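B12-binding domain-containing protein (Kitasatospora setae, PDB 6WTE) is the radical S-adenosylmethionine methyltransferase TsrM, which binds cobalamin and a [4Fe-4S] cluster and catalyses methyl transfer by a non-radical route. Local coordinates at residues D46-C51 against R87-E92; E37-T42 against T50-Y55; S2-L7 against A57-M62; L115-G120 against I153-R158. All blocks are in the same frame, centred on the assembly; numbering follows the deposited sequence.

Contact 1: residues D46-C51 against R87-E92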
# COMPACT_ATOMS: atom_id res chain seq x y z
N ASP A 46 20.21 -10.63 -5.06
CA ASP A 46 21.12 -11.12 -6.07
C ASP A 46 21.40 -12.61 -5.96
O ASP A 46 22.07 -13.17 -6.84
CB ASP A 46 22.43 -10.33 -6.01
CG ASP A 46 22.20 -8.83 -5.94
OD1 ASP A 46 21.29 -8.33 -6.64
OD2 ASP A 46 22.91 -8.14 -5.17
N ASP A 47 20.90 -13.28 -4.91
CA ASP A 47 21.13 -14.71 -4.77
C ASP A 47 19.98 -15.36 -4.00
O ASP A 47 20.18 -16.27 -3.19
CB ASP A 47 22.47 -15.00 -4.08
CG ASP A 47 22.49 -14.61 -2.61
OD1 ASP A 47 21.77 -13.67 -2.21
OD2 ASP A 47 23.24 -15.26 -1.84
N TRP A 48 18.74 -14.93 -4.28
CA TRP A 48 17.61 -15.42 -3.49
C TRP A 48 17.38 -16.91 -3.69
O TRP A 48 16.90 -17.59 -2.77
CB TRP A 48 16.34 -14.62 -3.82
CG TRP A 48 15.91 -14.63 -5.26
CD1 TRP A 48 16.20 -13.70 -6.21
CD2 TRP A 48 15.10 -15.62 -5.91
NE1 TRP A 48 15.63 -14.05 -7.41
CE2 TRP A 48 14.95 -15.23 -7.25
CE3 TRP A 48 14.49 -16.81 -5.48
CZ2 TRP A 48 14.22 -15.97 -8.17
CZ3 TRP A 48 13.77 -17.55 -6.40
CH2 TRP A 48 13.64 -17.13 -7.72
N LYS A 49 17.75 -17.46 -4.86
CA LYS A 49 17.65 -18.90 -5.05
C LYS A 49 18.56 -19.65 -4.10
O LYS A 49 18.18 -20.70 -3.55
CB LYS A 49 17.97 -19.28 -6.50
CG LYS A 49 16.90 -18.91 -7.50
CD LYS A 49 17.26 -19.43 -8.88
CE LYS A 49 16.20 -19.05 -9.90
NZ LYS A 49 16.50 -19.60 -11.26
N THR A 50 19.78 -19.15 -3.90
CA THR A 50 20.69 -19.73 -2.92
C THR A 50 20.07 -19.74 -1.53
O THR A 50 20.16 -20.75 -0.81
CB THR A 50 22.01 -18.96 -2.92
OG1 THR A 50 22.68 -19.18 -4.16
CG2 THR A 50 22.91 -19.41 -1.76
N CYS A 51 19.42 -18.65 -1.15
CA CYS A 51 18.74 -18.60 0.14
C CYS A 51 17.68 -19.69 0.24
O CYS A 51 17.59 -20.40 1.25
CB CYS A 51 18.13 -17.22 0.36
SG CYS A 51 17.23 -17.06 1.90
N ARG A 87 6.07 -14.60 -9.13
CA ARG A 87 5.80 -15.95 -9.61
C ARG A 87 7.09 -16.75 -9.76
O ARG A 87 7.13 -17.95 -9.47
CB ARG A 87 5.04 -15.90 -10.93
CG ARG A 87 4.67 -17.28 -11.48
CD ARG A 87 3.93 -17.19 -12.81
NE ARG A 87 4.79 -16.68 -13.88
CZ ARG A 87 4.50 -16.77 -15.18
NH1 ARG A 87 3.38 -17.35 -15.57
NH2 ARG A 87 5.34 -16.29 -16.08
N GLU A 88 8.16 -16.10 -10.22
CA GLU A 88 9.44 -16.78 -10.34
C GLU A 88 9.90 -17.34 -9.00
O GLU A 88 10.37 -18.48 -8.91
CB GLU A 88 10.49 -15.83 -10.93
CG GLU A 88 11.81 -16.49 -11.24
CD GLU A 88 12.87 -15.50 -11.70
OE1 GLU A 88 12.69 -14.28 -11.49
OE2 GLU A 88 13.88 -15.95 -12.30
N ILE A 89 9.75 -16.55 -7.93
CA ILE A 89 10.13 -17.01 -6.60
C ILE A 89 9.23 -18.16 -6.16
O ILE A 89 9.72 -19.17 -5.63
CB ILE A 89 10.09 -15.84 -5.60
CG1 ILE A 89 11.28 -14.90 -5.84
CG2 ILE A 89 10.05 -16.36 -4.16
CD1 ILE A 89 11.13 -13.50 -5.24
N ILE A 90 7.93 -18.04 -6.38
CA ILE A 90 7.00 -19.10 -5.99
C ILE A 90 7.27 -20.38 -6.78
O ILE A 90 7.18 -21.49 -6.24
CB ILE A 90 5.55 -18.62 -6.15
CG1 ILE A 90 5.25 -17.54 -5.10
CG2 ILE A 90 4.59 -19.81 -6.05
CD1 ILE A 90 3.92 -16.82 -5.31
N THR A 91 7.60 -20.25 -8.06
CA THR A 91 7.88 -21.43 -8.87
C THR A 91 9.09 -22.19 -8.33
O THR A 91 9.09 -23.42 -8.28
CB THR A 91 8.08 -21.04 -10.33
OG1 THR A 91 6.85 -20.54 -10.86
CG2 THR A 91 8.52 -22.24 -11.16
N GLU A 92 10.13 -21.46 -7.91
CA GLU A 92 11.29 -22.11 -7.30
C GLU A 92 10.92 -22.79 -5.98
O GLU A 92 11.37 -23.90 -5.70
CB GLU A 92 12.42 -21.11 -7.11
CG GLU A 92 13.72 -21.73 -6.61
CD GLU A 92 14.36 -22.67 -7.63
OE1 GLU A 92 14.10 -22.52 -8.84
OE2 GLU A 92 15.12 -23.56 -7.21
O HOH W 1 14.01 -18.65 -12.15
O HOH W 2 16.00 -22.32 -10.85
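Trp48, in the first turn of helix 48-58, lays its indole against Ile89 and Glu88 of helix 83-96. This is helix-to-helix packing on one side of the Rossmann-like sheet of the cobalamin-binding domain, and Trp48 supplies the largest share of its surface. The side chain can be traced outward from CB, which rests against Leu41 in the loop after strand 35-40. CG stands between the backbone N and the carbonyl carbon (chi1 58°). Farther out, the six-membered ring takes Ile89 CG1 on one face: this CH-pi contact measures 3.6 Å from Ile89 CG1 to the ring centroid of Trp48 and lies only 6° off the ring normal. The opposite face of the indole is covered by CG of the adjacent Lys49, which leaves the ring layered between an isoleucine and a lysine methylene. At the rim, Trp48 CZ2 meets Glu88 CD edge-on at 3.8 Å, with the carboxylate turned 77° from the ring. Trp48 CZ3 reaches Glu92 CB, 3.9 Å away and close to the ring plane. At the tip, Trp48 CH2 approaches the backbone Glu88 O at 3.7 Å.

Beyond the ring the border is polar, with Lys49 and Glu88 exposed and Glu92 buried. Lys49, extended beyond CG, stops short of a direct salt bridge with either glutamate and reaches both through water. Glu92 OE2 is hydrogen-bonded to His53 NE2, farther along the tryptophan's helix. One water accepts from Lys49 NZ at 2.8 Å and donates to Glu88 OE2 at 2.7 Å; a second joins Lys49 NZ to Glu92 OE1, 2.8 Å from each.

Contact 2: residues E37-T42 against T50-Y55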
# COMPACT_ATOMS: atom_id res chain seq x y z
N GLU A 37 9.15 -19.56 10.90
CA GLU A 37 10.41 -19.06 10.37
C GLU A 37 10.13 -18.15 9.18
O GLU A 37 9.25 -18.44 8.36
CB GLU A 37 11.33 -20.21 9.98
CG GLU A 37 11.76 -21.01 11.20
CD GLU A 37 12.74 -22.12 10.89
OE1 GLU A 37 12.67 -22.71 9.79
OE2 GLU A 37 13.59 -22.39 11.75
N VAL A 38 10.87 -17.05 9.10
CA VAL A 38 10.73 -16.05 8.04
C VAL A 38 11.96 -16.13 7.15
O VAL A 38 13.09 -16.17 7.64
CB VAL A 38 10.57 -14.63 8.61
CG1 VAL A 38 10.56 -13.60 7.47
CG2 VAL A 38 9.31 -14.53 9.45
N LEU A 39 11.74 -16.16 5.85
CA LEU A 39 12.81 -16.10 4.88
C LEU A 39 12.62 -14.80 4.12
O LEU A 39 11.69 -14.67 3.32
CB LEU A 39 12.77 -17.33 3.96
CG LEU A 39 14.07 -17.87 3.39
CD1 LEU A 39 15.06 -18.14 4.52
CD2 LEU A 39 13.75 -19.15 2.63
N ASP A 40 13.46 -13.81 4.41
CA ASP A 40 13.31 -12.47 3.85
C ASP A 40 14.31 -12.31 2.70
O ASP A 40 15.52 -12.26 2.93
CB ASP A 40 13.52 -11.41 4.93
CG ASP A 40 13.11 -10.03 4.47
OD1 ASP A 40 12.82 -9.87 3.27
OD2 ASP A 40 13.06 -9.11 5.32
N LEU A 41 13.79 -12.21 1.48
CA LEU A 41 14.64 -12.15 0.29
C LEU A 41 15.03 -10.74 -0.09
O LEU A 41 15.81 -10.56 -1.04
CB LEU A 41 13.93 -12.83 -0.89
CG LEU A 41 13.48 -14.28 -0.63
CD1 LEU A 41 12.78 -14.87 -1.86
CD2 LEU A 41 14.66 -15.15 -0.22
N THR A 42 14.53 -9.72 0.63
CA THR A 42 14.81 -8.34 0.26
C THR A 42 16.30 -8.05 0.26
O THR A 42 16.82 -7.38 -0.64
CB THR A 42 14.07 -7.39 1.20
OG1 THR A 42 12.67 -7.66 1.13
CG2 THR A 42 14.33 -5.92 0.84
N THR A 50 19.78 -19.15 -3.90
CA THR A 50 20.69 -19.73 -2.92
C THR A 50 20.07 -19.74 -1.53
O THR A 50 20.16 -20.75 -0.81
CB THR A 50 22.01 -18.96 -2.92
OG1 THR A 50 22.68 -19.18 -4.16
CG2 THR A 50 22.91 -19.41 -1.76
N CYS A 51 19.42 -18.65 -1.15
CA CYS A 51 18.74 -18.60 0.14
C CYS A 51 17.68 -19.69 0.24
O CYS A 51 17.59 -20.40 1.25
CB CYS A 51 18.13 -17.22 0.36
SG CYS A 51 17.23 -17.06 1.90
N LEU A 52 16.86 -19.85 -0.81
CA LEU A 52 15.83 -20.88 -0.81
C LEU A 52 16.43 -22.28 -0.78
O LEU A 52 15.95 -23.16 -0.05
CB LEU A 52 14.94 -20.73 -2.04
CG LEU A 52 14.03 -19.51 -2.17
CD1 LEU A 52 13.21 -19.65 -3.44
CD2 LEU A 52 13.13 -19.36 -0.96
N HIS A 53 17.47 -22.51 -1.58
CA HIS A 53 18.09 -23.83 -1.63
C HIS A 53 18.61 -24.25 -0.26
O HIS A 53 18.41 -25.39 0.16
CB HIS A 53 19.22 -23.84 -2.65
CG HIS A 53 18.75 -23.63 -4.06
ND1 HIS A 53 19.60 -23.23 -5.07
CD2 HIS A 53 17.53 -23.76 -4.61
CE1 HIS A 53 18.91 -23.13 -6.19
NE2 HIS A 53 17.65 -23.44 -5.94
N GLU A 54 19.26 -23.33 0.45
CA GLU A 54 19.74 -23.64 1.79
C GLU A 54 18.57 -23.98 2.71
O GLU A 54 18.62 -24.99 3.43
CB GLU A 54 20.55 -22.47 2.36
CG GLU A 54 21.80 -22.13 1.57
CD GLU A 54 22.43 -20.81 2.00
OE1 GLU A 54 21.69 -19.91 2.48
OE2 GLU A 54 23.66 -20.66 1.85
N TYR A 55 17.51 -23.17 2.69
CA TYR A 55 16.44 -23.35 3.67
C TYR A 55 15.76 -24.71 3.51
O TYR A 55 15.60 -25.46 4.48
CB TYR A 55 15.41 -22.22 3.58
CG TYR A 55 14.33 -22.40 4.63
CD1 TYR A 55 14.50 -21.93 5.92
CD2 TYR A 55 13.15 -23.07 4.33
CE1 TYR A 55 13.53 -22.12 6.89
CE2 TYR A 55 12.17 -23.26 5.29
CZ TYR A 55 12.37 -22.79 6.56
OH TYR A 55 11.39 -22.98 7.51
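The Tyr55 ring presents its edge to the Glu37 carboxylate: Glu37 OE1 lies near the ring plane, while the carboxylate itself is turned 65° from it. Tyr55 OH donates to the anti lone pair of Glu37 OE1 at 2.6 Å, a short bond in a buried setting. The same oxygen forms a salt bridge with Arg59 NE, which would be expected to keep the carboxylate ionised. Nearer the backbone, Leu39 CD2 approaches the ring base obliquely and touches Tyr55 CB at 3.6 Å.

Strand 35-40 and helix 48-58 are successive elements of a beta-alpha-beta crossover in the Rossmann-like domain, and their short segments run nearly antiparallel (156°) with axes 9.8 Å apart. Leucines supply about half of the buried surface. Besides meeting the tyrosine, Leu39 CD2 contacts Leu52 CD2 at 3.6 Å, and its other methyl, Leu39 CD1, lies 3.6 Å from Cys51 SG. The sulfur is anti to its backbone N (chi1 178°), a placement that brings it against two leucines, Leu39 and Leu41, with Leu41 CD2 at 3.8 Å from Cys51 SG. At the end of the strand, Asp40 OD1 accepts from Thr42 N at 3.1 Å, forming an Asx turn, and also bonds Asn9 ND2.

Contact 3: residues S2-L7 against A57-M62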
# COMPACT_ATOMS: atom_id res chain seq x y z
N SER A 2 3.80 -31.90 11.92
CA SER A 2 4.69 -30.75 12.00
C SER A 2 3.88 -29.51 12.35
O SER A 2 2.72 -29.38 11.97
CB SER A 2 5.45 -30.53 10.69
OG SER A 2 6.00 -29.22 10.64
N ARG A 3 4.51 -28.60 13.09
CA ARG A 3 3.89 -27.32 13.41
C ARG A 3 4.68 -26.15 12.84
O ARG A 3 4.49 -25.00 13.27
CB ARG A 3 3.69 -27.19 14.92
CG ARG A 3 2.72 -28.23 15.49
CD ARG A 3 2.37 -27.98 16.95
NE ARG A 3 1.48 -26.83 17.13
CZ ARG A 3 0.16 -26.87 16.97
NH1 ARG A 3 -0.44 -28.00 16.62
NH2 ARG A 3 -0.57 -25.77 17.16
N LEU A 4 5.55 -26.41 11.86
CA LEU A 4 6.43 -25.40 11.30
C LEU A 4 5.78 -24.72 10.10
O LEU A 4 5.38 -25.39 9.14
CB LEU A 4 7.76 -26.04 10.88
CG LEU A 4 8.73 -25.12 10.14
CD1 LEU A 4 9.12 -23.93 11.00
CD2 LEU A 4 9.97 -25.91 9.70
N VAL A 5 5.68 -23.40 10.16
CA VAL A 5 5.18 -22.56 9.07
C VAL A 5 6.33 -21.68 8.59
O VAL A 5 6.98 -21.01 9.39
CB VAL A 5 3.99 -21.69 9.51
CG1 VAL A 5 3.54 -20.81 8.37
CG2 VAL A 5 2.84 -22.53 10.04
N LEU A 6 6.56 -21.68 7.28
CA LEU A 6 7.51 -20.76 6.66
C LEU A 6 6.76 -19.58 6.07
O LEU A 6 5.74 -19.77 5.40
CB LEU A 6 8.31 -21.45 5.56
CG LEU A 6 9.10 -20.50 4.66
CD1 LEU A 6 10.23 -19.79 5.44
CD2 LEU A 6 9.62 -21.25 3.44
N LEU A 7 7.26 -18.37 6.32
CA LEU A 7 6.74 -17.15 5.70
C LEU A 7 7.85 -16.53 4.87
O LEU A 7 8.96 -16.33 5.37
CB LEU A 7 6.23 -16.16 6.76
CG LEU A 7 5.13 -16.68 7.69
CD1 LEU A 7 4.85 -15.69 8.81
CD2 LEU A 7 3.85 -16.95 6.87
N ALA A 57 16.64 -27.45 2.06
CA ALA A 57 17.42 -28.65 2.30
C ALA A 57 17.47 -29.00 3.79
O ALA A 57 17.55 -30.18 4.15
CB ALA A 57 18.83 -28.47 1.75
N GLU A 58 17.39 -27.99 4.65
CA GLU A 58 17.49 -28.15 6.09
C GLU A 58 16.14 -28.20 6.80
O GLU A 58 16.04 -28.79 7.87
CB GLU A 58 18.31 -27.00 6.68
CG GLU A 58 19.60 -26.72 5.90
CD GLU A 58 20.08 -25.28 6.06
OE1 GLU A 58 19.45 -24.53 6.83
OE2 GLU A 58 21.08 -24.90 5.40
N ARG A 59 15.10 -27.60 6.22
CA ARG A 59 13.82 -27.44 6.89
C ARG A 59 12.70 -27.92 5.98
O ARG A 59 12.75 -27.76 4.76
CB ARG A 59 13.57 -25.97 7.28
CG ARG A 59 14.61 -25.40 8.22
CD ARG A 59 14.59 -26.12 9.56
NE ARG A 59 13.77 -25.42 10.54
CZ ARG A 59 13.40 -25.94 11.71
NH1 ARG A 59 13.77 -27.17 12.03
NH2 ARG A 59 12.66 -25.24 12.55
N SER A 60 11.66 -28.49 6.60
CA SER A 60 10.50 -29.00 5.88
C SER A 60 9.24 -28.43 6.52
O SER A 60 8.54 -29.12 7.27
CB SER A 60 10.48 -30.53 5.88
OG SER A 60 11.65 -31.06 5.27
N PRO A 61 8.93 -27.16 6.26
CA PRO A 61 7.70 -26.59 6.80
C PRO A 61 6.49 -27.30 6.21
O PRO A 61 6.53 -27.80 5.08
CB PRO A 61 7.76 -25.13 6.35
CG PRO A 61 8.62 -25.15 5.13
CD PRO A 61 9.66 -26.21 5.40
N MET A 62 5.40 -27.35 6.98
CA MET A 62 4.19 -27.98 6.49
C MET A 62 3.26 -27.00 5.78
O MET A 62 2.27 -27.43 5.19
CB MET A 62 3.44 -28.68 7.63
CG MET A 62 3.19 -27.84 8.86
SD MET A 62 1.66 -26.89 8.75
CE MET A 62 1.78 -25.91 10.24
O HOH W 3 8.80 -29.71 10.03
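Met62 and Leu4 are joined by a backbone hydrogen bond, Met62 N to Leu4 O, of 2.9 Å with an N-H...O angle of 151°; the donor is tilted just 16° from the carbonyl plane. The Met62 side chain then folds back over the N-terminal segment. Its CG sits between the backbone N and the carbonyl carbon (chi1 51°), where it meets Ser2 OG and the Leu4 carbonyl, and a bend at chi2 accompanies the turn of the thioether toward Val5, whose CG2 lies 3.5 Å from Met62 CE. Pro61 fills the other side: Pro61 CA is 3.7 Å from Leu4 CD2, and Pro61 CG is likewise 3.7 Å from Leu6 CB. Leu4 CD2 also lies over one face of the Arg59 guanidinium, 3.7 Å above its plane and offset toward the rim.

A second shell fixes these groups. Arg59 is held by salt bridges to Glu35 and Glu37 of the neighbouring strand, and Met62 packs on Ala137 and Ile140 of helix 130-141. Ser2 OG accepts from Leu4 N at 3.1 Å in an ST turn, and a water 2.9 Å from Ser2 OG donates to Ser60 O at 2.8 Å.

The chain here leaves helix 48-58 and turns into strand 63-67, whose Leu63 and Gly65 bond the Leu6 backbone. Met62 N to Leu4 O thus precedes the parallel pairing of strands 4-9 and 63-67, the return of a beta-alpha-beta crossover in the Rossmann-like fold of cobalamin-binding domains.

Contact 4: residues L115-G120 against I153-R158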
# COMPACT_ATOMS: atom_id res chain seq x y z
N LEU A 115 -4.42 -14.04 -8.82
CA LEU A 115 -3.05 -14.34 -8.42
C LEU A 115 -2.91 -15.78 -7.93
O LEU A 115 -1.88 -16.41 -8.18
CB LEU A 115 -2.58 -13.34 -7.37
CG LEU A 115 -2.32 -11.96 -7.97
CD1 LEU A 115 -1.77 -10.99 -6.91
CD2 LEU A 115 -1.36 -12.07 -9.14
N VAL A 116 -3.91 -16.31 -7.22
CA VAL A 116 -3.85 -17.72 -6.85
C VAL A 116 -3.68 -18.58 -8.10
O VAL A 116 -2.83 -19.48 -8.15
CB VAL A 116 -5.10 -18.15 -6.06
CG1 VAL A 116 -5.19 -19.66 -6.01
CG2 VAL A 116 -5.05 -17.61 -4.63
N GLU A 117 -4.45 -18.27 -9.15
CA GLU A 117 -4.36 -19.06 -10.38
C GLU A 117 -3.08 -18.77 -11.14
O GLU A 117 -2.44 -19.70 -11.67
CB GLU A 117 -5.60 -18.80 -11.25
CG GLU A 117 -6.92 -19.12 -10.53
CD GLU A 117 -8.12 -19.14 -11.46
OE1 GLU A 117 -7.93 -18.93 -12.68
OE2 GLU A 117 -9.25 -19.34 -10.97
N TYR A 118 -2.67 -17.50 -11.21
CA TYR A 118 -1.44 -17.13 -11.92
C TYR A 118 -0.22 -17.76 -11.26
O TYR A 118 0.67 -18.29 -11.93
CB TYR A 118 -1.31 -15.61 -11.95
CG TYR A 118 -0.04 -15.06 -12.56
CD1 TYR A 118 0.21 -15.16 -13.93
CD2 TYR A 118 0.90 -14.42 -11.77
CE1 TYR A 118 1.36 -14.63 -14.49
CE2 TYR A 118 2.07 -13.89 -12.32
CZ TYR A 118 2.29 -14.00 -13.67
OH TYR A 118 3.44 -13.47 -14.21
N PHE A 119 -0.14 -17.68 -9.93
CA PHE A 119 1.00 -18.25 -9.21
C PHE A 119 0.96 -19.77 -9.17
O PHE A 119 2.00 -20.40 -8.91
CB PHE A 119 1.05 -17.72 -7.77
CG PHE A 119 1.37 -16.26 -7.66
CD1 PHE A 119 2.16 -15.61 -8.60
CD2 PHE A 119 0.89 -15.53 -6.58
CE1 PHE A 119 2.46 -14.26 -8.46
CE2 PHE A 119 1.18 -14.19 -6.45
CZ PHE A 119 1.96 -13.55 -7.40
N GLY A 120 -0.20 -20.37 -9.40
CA GLY A 120 -0.32 -21.81 -9.33
C GLY A 120 -0.24 -22.37 -7.93
O GLY A 120 0.30 -23.46 -7.74
N ILE A 153 -9.56 -18.74 0.10
CA ILE A 153 -9.60 -19.00 -1.34
C ILE A 153 -8.82 -20.28 -1.61
O ILE A 153 -7.67 -20.42 -1.16
CB ILE A 153 -9.02 -17.82 -2.13
CG1 ILE A 153 -9.82 -16.54 -1.85
CG2 ILE A 153 -9.00 -18.13 -3.63
CD1 ILE A 153 -9.20 -15.31 -2.47
N ARG A 154 -9.43 -21.22 -2.33
CA ARG A 154 -8.83 -22.51 -2.62
C ARG A 154 -8.75 -22.72 -4.12
O ARG A 154 -9.76 -22.58 -4.83
CB ARG A 154 -9.60 -23.65 -1.95
CG ARG A 154 -9.76 -23.44 -0.45
CD ARG A 154 -10.28 -24.67 0.28
NE ARG A 154 -11.26 -25.43 -0.47
CZ ARG A 154 -11.50 -26.72 -0.27
NH1 ARG A 154 -10.81 -27.39 0.65
NH2 ARG A 154 -12.42 -27.35 -0.98
N ASN A 155 -7.56 -23.06 -4.61
CA ASN A 155 -7.34 -23.27 -6.03
C ASN A 155 -7.80 -24.67 -6.40
O ASN A 155 -7.10 -25.66 -6.13
CB ASN A 155 -5.87 -23.07 -6.38
CG ASN A 155 -5.64 -22.83 -7.85
OD1 ASN A 155 -6.58 -22.83 -8.65
ND2 ASN A 155 -4.38 -22.60 -8.23
N THR A 156 -8.98 -24.78 -7.00
CA THR A 156 -9.43 -26.08 -7.47
C THR A 156 -8.96 -26.32 -8.90
O THR A 156 -8.43 -25.43 -9.57
CB THR A 156 -10.95 -26.20 -7.39
OG1 THR A 156 -11.53 -25.55 -8.52
CG2 THR A 156 -11.47 -25.56 -6.11
N GLU A 157 -9.23 -27.52 -9.40
CA GLU A 157 -8.83 -27.84 -10.77
C GLU A 157 -9.56 -26.98 -11.79
O GLU A 157 -9.06 -26.80 -12.91
CB GLU A 157 -9.07 -29.32 -11.04
CG GLU A 157 -8.19 -30.22 -10.20
CD GLU A 157 -8.32 -31.68 -10.59
OE1 GLU A 157 -9.19 -32.38 -10.03
OE2 GLU A 157 -7.55 -32.12 -11.47
N ARG A 158 -10.73 -26.44 -11.45
CA ARG A 158 -11.49 -25.60 -12.37
C ARG A 158 -11.35 -24.12 -12.05
O ARG A 158 -12.05 -23.29 -12.65
CB ARG A 158 -12.96 -26.01 -12.36
CG ARG A 158 -13.65 -25.80 -11.03
CD ARG A 158 -15.15 -26.02 -11.14
NE ARG A 158 -15.87 -25.25 -10.12
CZ ARG A 158 -16.00 -25.63 -8.85
NH1 ARG A 158 -16.67 -24.87 -8.00
NH2 ARG A 158 -15.44 -26.75 -8.43
O HOH W 4 -3.37 -22.33 -11.05
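Val116 is the first residue of the helical segment to reach strand 153-156, and its two methyls divide the work. CG1, anti to the backbone N (chi1 165°), packs against the aliphatic part of Asn155, with Val116 CG1 to Asn155 CB at 3.5 Å; the two side chains slide past each other in opposite directions. CG2 meets the strand two residues earlier, 4.1 Å from Ile153 CG2. Val116 O lies 3.5 Å from Asn155 ND2, but the angle is too poor for a hydrogen bond, and the amide donates to Ile121 O.

Glu117 comes next, its carboxylate plane only 1° from that of the Asn155 amide. The touch itself is loose, Glu117 CG to Asn155 OD1 at 4.2 Å, and the acid accepts through OE2 from Ala160 N on the following strand. A water provides the polar link across the contact: it donates to Glu117 O at 2.9 Å and accepts from Asn155 ND2 at 3.0 Å. Gly120, with positive phi, is the C-prime residue of a Schellman motif in which Ile121 N reaches back to Val116 O, while the bond from Gly120 N to Glu117 O is weak at 3.3 Å.

Helix and strand segments cross at -42° with axes 8.9 Å apart. Strand 153-156 runs antiparallel between strands 123-124 and 159-162 at one border of the sheet, and helix 112-119 lies over it, with Phe119 packed against helices 83-96 and 106-109.

In the fold
Contacts 1, 2 and 3 all use helix 48-58: contact 2 sets its middle on strand 35-40, contact 1 ties its start to helix 83-96, and contact 3 covers its exit toward strand 63-67. Contact 2 is wholly buried, leucine-rich with one short tyrosine-glutamate bond, whereas contact 1 combines a buried aromatic with a water-bridged charged border. Contact 3, partly buried, adds backbone pairing; its Leu7 bonds Glu37 and Leu39 of contact 2. Contact 4, also partly buried, lies toward the other border of the same sheet, about 24 Å from contact 2 between centres, yet Ile90 and Phe119 join it to contact 1.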